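Local atomic coordinates of inositol-1-monophosphatase SuhB (Mycobacterium tuberculosis, PDB entry 2Q74), a protein that probably hydrolyses inositol 1-phosphate to free myo-inositol and phosphate with the help of magnesium, the last step of myo-inositol biosynthesis from glucose 6-phosphate. Residues A[100-105]-A[124-129]; A[117-122]-A[138-143]. All blocks are in the same frame, centred on the assembly; numbering follows the deposited sequence.

From the N-terminal side, strand 100-104 comes first; the chain then turns a corner at Pro105, passes through helix 109-114 and returns as strand 120-127. Contact 1 closes that loop by pairing the two strands antiparallel. Strand 120-127 turns into strand 130-138, and contact 2 closes this hairpin at its far end, where 117-122, the lead-in and first residues of strand 120-127, meets the turn 138-143. 117-122 falls inside the loop of contact 1 and 138-143 beyond it, so the contacts cross rather than nest. Both use strand 120-127 of the same mixed sheet, their centres about 19 Å apart. They meet directly where Ser122 N probably donates a hydrogen bond to Asp104 O, 3.0 Å away.

Contact 1: residues A[100-105]-A[124-129]; sequences TWVLDP and GAQVGG
Thr100 and Val102 pair with Gln126 and Gly124 through four backbone hydrogen bonds that zip strand 100-104 antiparallel to strand 124-127. Thr100 N reaches Gln126 O at 2.8 Å, and Gln126 N returns to Thr100 O; Gly124 N bonds to Val102 O, also at 2.8 Å, and Val102 N to Gly124 O. All four are nearly straight. Between these two hydrogen-bonded pairs lies the non-hydrogen-bonded pair Trp101-Ala125, where Trp101 CA sends a CA-H...O contact to Gly124 O at 3.4 Å.

Side-chain contacts lie on both faces. On one, Ala125 CB sits over the indole six-membered ring of Trp101, a CH-pi contact 4.1 Å from the centroid, displaced toward CZ3 and CH2. Asp78 holds the indole NE1, and Leu71 of helix 55-74 packs on the same side chain. On the other face, Val102 CG2, beside its backbone N (CG1 is anti, chi1 -174°), makes a methyl-amide van der Waals contact with the end of Gln126, NE2 at 3.6 Å; helix 233-245 also packs against both residues.

The backbone bonds thus fix the register just before Asp104, whose carboxylate approaches Glu83 and Asp235, a cluster of acids consistent with its inferred role in binding magnesium.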
loop_
_atom_site.group_PDB
_atom_site.type_symbol
_atom_site.label_atom_id
_atom_site.label_comp_id
_atom_site.label_asym_id
_atom_site.label_seq_id
_atom_site.Cartn_x
_atom_site.Cartn_y
_atom_site.Cartn_z
ATOM N N THR A 100 -1.091 -16.656 26.869
ATOM C CA THR A 100 -0.586 -17.310 25.670
ATOM C C THR A 100 -0.153 -16.267 24.648
ATOM O O THR A 100 -0.927 -15.375 24.289
ATOM C CB THR A 100 -1.655 -18.202 25.017
ATOM O OG1 THR A 100 -1.914 -19.324 25.858
ATOM C CG2 THR A 100 -1.196 -18.697 23.631
ATOM N N TRP A 101 1.077 -16.389 24.168
ATOM C CA TRP A 101 1.592 -15.444 23.192
ATOM C C TRP A 101 1.305 -15.954 21.798
ATOM O O TRP A 101 1.763 -17.025 21.420
ATOM C CB TRP A 101 3.073 -15.192 23.423
ATOM C CG TRP A 101 3.271 -14.599 24.753
ATOM C CD1 TRP A 101 3.435 -15.271 25.911
ATOM C CD2 TRP A 101 3.263 -13.207 25.084
ATOM N NE1 TRP A 101 3.557 -14.393 26.954
ATOM C CE2 TRP A 101 3.448 -13.116 26.479
ATOM C CE3 TRP A 101 3.124 -12.023 24.337
ATOM C CZ2 TRP A 101 3.495 -11.892 27.156
ATOM C CZ3 TRP A 101 3.171 -10.800 25.003
ATOM C CH2 TRP A 101 3.355 -10.747 26.407
ATOM N N VAL A 102 0.499 -15.195 21.059
ATOM C CA VAL A 102 0.115 -15.546 19.698
ATOM C C VAL A 102 0.925 -14.677 18.760
ATOM O O VAL A 102 0.869 -13.449 18.854
ATOM C CB VAL A 102 -1.368 -15.262 19.434
ATOM C CG1 VAL A 102 -1.789 -15.776 18.062
ATOM C CG2 VAL A 102 -2.239 -15.887 20.529
ATOM N N LEU A 103 1.685 -15.288 17.853
ATOM C CA LEU A 103 2.553 -14.460 17.051
ATOM C C LEU A 103 2.746 -14.820 15.579
ATOM O O LEU A 103 2.515 -15.952 15.162
ATOM C CB LEU A 103 3.873 -14.216 17.782
ATOM C CG LEU A 103 4.827 -15.314 18.225
ATOM C CD1 LEU A 103 5.226 -15.038 19.679
ATOM C CD2 LEU A 103 4.232 -16.660 18.127
ATOM N N ASP A 104 3.094 -13.792 14.803
ATOM C CA ASP A 104 3.503 -13.930 13.413
ATOM C C ASP A 104 4.731 -13.041 13.178
ATOM O O ASP A 104 4.638 -11.804 13.209
ATOM C CB ASP A 104 2.393 -13.548 12.432
ATOM C CG ASP A 104 2.712 -13.978 10.997
ATOM O OD1 ASP A 104 3.844 -14.435 10.756
ATOM O OD2 ASP A 104 1.845 -13.872 10.107
ATOM N N PRO A 105 5.886 -13.668 12.936
ATOM C CA PRO A 105 7.117 -12.930 12.650
ATOM C C PRO A 105 7.069 -12.069 11.383
ATOM O O PRO A 105 7.689 -11.005 11.337
ATOM C CB PRO A 105 8.151 -14.037 12.474
ATOM C CG PRO A 105 7.557 -15.221 13.162
ATOM C CD PRO A 105 6.110 -15.118 12.921
ATOM N N GLY A 124 0.478 -10.928 20.103
ATOM C CA GLY A 124 -0.710 -10.793 20.928
ATOM C C GLY A 124 -0.593 -11.562 22.239
ATOM O O GLY A 124 -0.031 -12.660 22.268
ATOM N N ALA A 125 -1.124 -10.984 23.316
ATOM C CA ALA A 125 -1.149 -11.633 24.627
ATOM C C ALA A 125 -2.586 -12.004 24.934
ATOM O O ALA A 125 -3.416 -11.124 25.140
ATOM C CB ALA A 125 -0.611 -10.708 25.689
ATOM N N GLN A 126 -2.873 -13.304 24.933
ATOM C CA GLN A 126 -4.233 -13.810 25.128
ATOM C C GLN A 126 -4.378 -14.519 26.460
ATOM O O GLN A 126 -3.428 -15.146 26.947
ATOM C CB GLN A 126 -4.636 -14.771 24.001
ATOM C CG GLN A 126 -5.036 -14.068 22.713
ATOM C CD GLN A 126 -5.695 -14.988 21.701
ATOM O OE1 GLN A 126 -6.318 -14.519 20.740
ATOM N NE2 GLN A 126 -5.569 -16.305 21.915
ATOM N N VAL A 127 -5.575 -14.407 27.033
ATOM C CA VAL A 127 -5.952 -15.118 28.250
ATOM C C VAL A 127 -7.352 -15.663 28.021
ATOM O O VAL A 127 -8.313 -14.900 27.891
ATOM C CB VAL A 127 -5.963 -14.192 29.494
ATOM C CG1 VAL A 127 -6.355 -14.970 30.734
ATOM C CG2 VAL A 127 -4.602 -13.518 29.683
ATOM N N GLY A 128 -7.453 -16.986 27.945
ATOM C CA GLY A 128 -8.720 -17.656 27.681
ATOM C C GLY A 128 -9.273 -17.332 26.305
ATOM O O GLY A 128 -10.486 -17.283 26.125
ATOM N N GLY A 129 -8.391 -17.092 25.336
ATOM C CA GLY A 129 -8.811 -16.804 23.958
ATOM C C GLY A 129 -9.139 -15.349 23.694
ATOM O O GLY A 129 -9.465 -14.988 22.576
#

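Contact 2: residues A[117-122]-A[138-143]; sequences PAYAVS and DVAART
Val139 is the hub of the packed side, wedged against Tyr119 and Val121. Its CB and CG1 each lie 3.8 Å from Tyr119 CE1, the two side chains crossing at about a right angle. The other methyl, CG2, turns to Val121 CG2 at 3.9 Å. Tyr119 CG, between its own backbone N and carbonyl carbon (chi1 37°), is thereby set closer to Val139 than CB is; the ring also packs edge-to-face with Phe112 and lies near Ile106, which probably binds substrate. Helix 8-33 covers this side, with Ala23 and Val26 on Val139 and Ala22 on Val121.

The other side is more polar and holds an ordered water. Ala120 and Asp138 form an antiparallel non-hydrogen-bonded pair, and the direct backbone bond beside it is weak: Val139 N lies 3.4 Å from Tyr119 O. A water bridges the two segments, donating to Tyr119 O at 2.8 Å and accepting from Ala140 N at 2.7 Å; it lies over the centre of one face of the Tyr119 ring. Asp138 OD1 takes a weak bond from Ala141 N. At the exposed end, Pro117 CB meets Ala140 CB, while Arg222 of the second subunit packs on Pro117.

The turn closes with a G1 beta bulge, Arg142 and Thr143 both facing Asp138. Apolar packing and a shared water, more than direct backbone bonding, therefore join this hairpin end to the start of strand 120-127 and its lead-in.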
loop_
_atom_site.group_PDB
_atom_site.type_symbol
_atom_site.label_atom_id
_atom_site.label_comp_id
_atom_site.label_asym_id
_atom_site.label_seq_id
_atom_site.Cartn_x
_atom_site.Cartn_y
_atom_site.Cartn_z
ATOM N N PRO A 117 6.989 -2.197 1.238
ATOM C CA PRO A 117 7.148 -1.894 2.659
ATOM C C PRO A 117 5.839 -1.927 3.379
ATOM O O PRO A 117 5.318 -0.889 3.794
ATOM C CB PRO A 117 7.710 -0.475 2.661
ATOM C CG PRO A 117 7.183 0.103 1.417
ATOM C CD PRO A 117 7.228 -0.999 0.409
ATOM N N ALA A 118 5.334 -3.133 3.556
ATOM C CA ALA A 118 4.094 -3.348 4.204
ATOM C C ALA A 118 4.097 -4.799 4.662
ATOM O O ALA A 118 3.287 -5.624 4.185
ATOM C CB ALA A 118 2.951 -3.082 3.230
ATOM N N TYR A 119 5.030 -5.109 5.567
ATOM C CA TYR A 119 4.973 -6.360 6.325
ATOM C C TYR A 119 5.174 -6.048 7.783
ATOM O O TYR A 119 5.781 -5.029 8.114
ATOM C CB TYR A 119 6.023 -7.342 5.846
ATOM C CG TYR A 119 7.314 -6.708 5.450
ATOM C CD1 TYR A 119 8.397 -6.642 6.322
ATOM C CD2 TYR A 119 7.457 -6.179 4.187
ATOM C CE1 TYR A 119 9.601 -6.052 5.907
ATOM C CE2 TYR A 119 8.616 -5.617 3.779
ATOM C CZ TYR A 119 9.691 -5.538 4.625
ATOM O OH TYR A 119 10.858 -4.959 4.134
ATOM N N ALA A 120 4.708 -6.931 8.662
ATOM C CA ALA A 120 4.693 -6.616 10.097
ATOM C C ALA A 120 4.962 -7.811 11.023
ATOM O O ALA A 120 4.718 -8.962 10.694
ATOM C CB ALA A 120 3.382 -6.001 10.441
ATOM N N VAL A 121 5.478 -7.502 12.198
ATOM C CA VAL A 121 5.579 -8.460 13.274
ATOM C C VAL A 121 4.348 -8.223 14.164
ATOM O O VAL A 121 4.086 -7.085 14.551
ATOM C CB VAL A 121 6.862 -8.223 14.080
ATOM C CG1 VAL A 121 6.953 -9.230 15.218
ATOM C CG2 VAL A 121 8.094 -8.275 13.160
ATOM N N SER A 122 3.603 -9.286 14.464
ATOM C CA SER A 122 2.411 -9.209 15.315
ATOM C C SER A 122 2.596 -10.083 16.552
ATOM O O SER A 122 2.902 -11.265 16.416
ATOM C CB SER A 122 1.178 -9.679 14.546
ATOM O OG SER A 122 -0.011 -9.516 15.300
ATOM N N ASP A 138 5.397 -2.243 12.363
ATOM C CA ASP A 138 5.516 -1.976 10.927
ATOM C C ASP A 138 7.008 -1.895 10.614
ATOM O O ASP A 138 7.643 -0.846 10.777
ATOM C CB ASP A 138 4.801 -0.651 10.570
ATOM C CG ASP A 138 4.796 -0.339 9.050
ATOM O OD1 ASP A 138 5.621 -0.890 8.288
ATOM O OD2 ASP A 138 3.955 0.508 8.633
ATOM N N VAL A 139 7.550 -3.012 10.140
ATOM C CA VAL A 139 8.978 -3.177 9.992
ATOM C C VAL A 139 9.610 -2.065 9.154
ATOM O O VAL A 139 10.538 -1.396 9.611
ATOM C CB VAL A 139 9.308 -4.599 9.452
ATOM C CG1 VAL A 139 10.804 -4.785 9.285
ATOM C CG2 VAL A 139 8.755 -5.638 10.411
ATOM N N ALA A 140 9.116 -1.834 7.944
ATOM C CA ALA A 140 9.828 -0.889 7.053
ATOM C C ALA A 140 9.647 0.557 7.542
ATOM O O ALA A 140 10.498 1.400 7.323
ATOM C CB ALA A 140 9.390 -1.051 5.608
ATOM N N ALA A 141 8.537 0.829 8.210
ATOM C CA ALA A 141 8.239 2.178 8.692
ATOM C C ALA A 141 9.029 2.490 9.951
ATOM O O ALA A 141 9.213 3.640 10.280
ATOM C CB ALA A 141 6.762 2.312 8.957
ATOM N N ARG A 142 9.503 1.457 10.639
ATOM C CA ARG A 142 10.171 1.582 11.931
ATOM C C ARG A 142 9.273 2.190 12.988
ATOM O O ARG A 142 9.687 3.051 13.758
ATOM C CB ARG A 142 11.475 2.367 11.789
ATOM C CG ARG A 142 12.500 1.603 11.034
ATOM C CD ARG A 142 13.752 2.366 10.771
ATOM N NE ARG A 142 14.654 1.493 10.032
ATOM C CZ ARG A 142 15.751 1.879 9.402
ATOM N NH1 ARG A 142 16.119 3.159 9.406
ATOM N NH2 ARG A 142 16.489 0.981 8.754
ATOM N N THR A 143 8.031 1.729 13.013
ATOM C CA THR A 143 7.045 2.195 13.990
ATOM C C THR A 143 6.419 0.987 14.701
ATOM O O THR A 143 6.487 -0.131 14.206
ATOM C CB THR A 143 5.959 3.010 13.280
ATOM O OG1 THR A 143 5.314 2.177 12.307
ATOM C CG2 THR A 143 6.566 4.191 12.550
HETATM O O HOH W 1 6.741 -2.636 6.923
#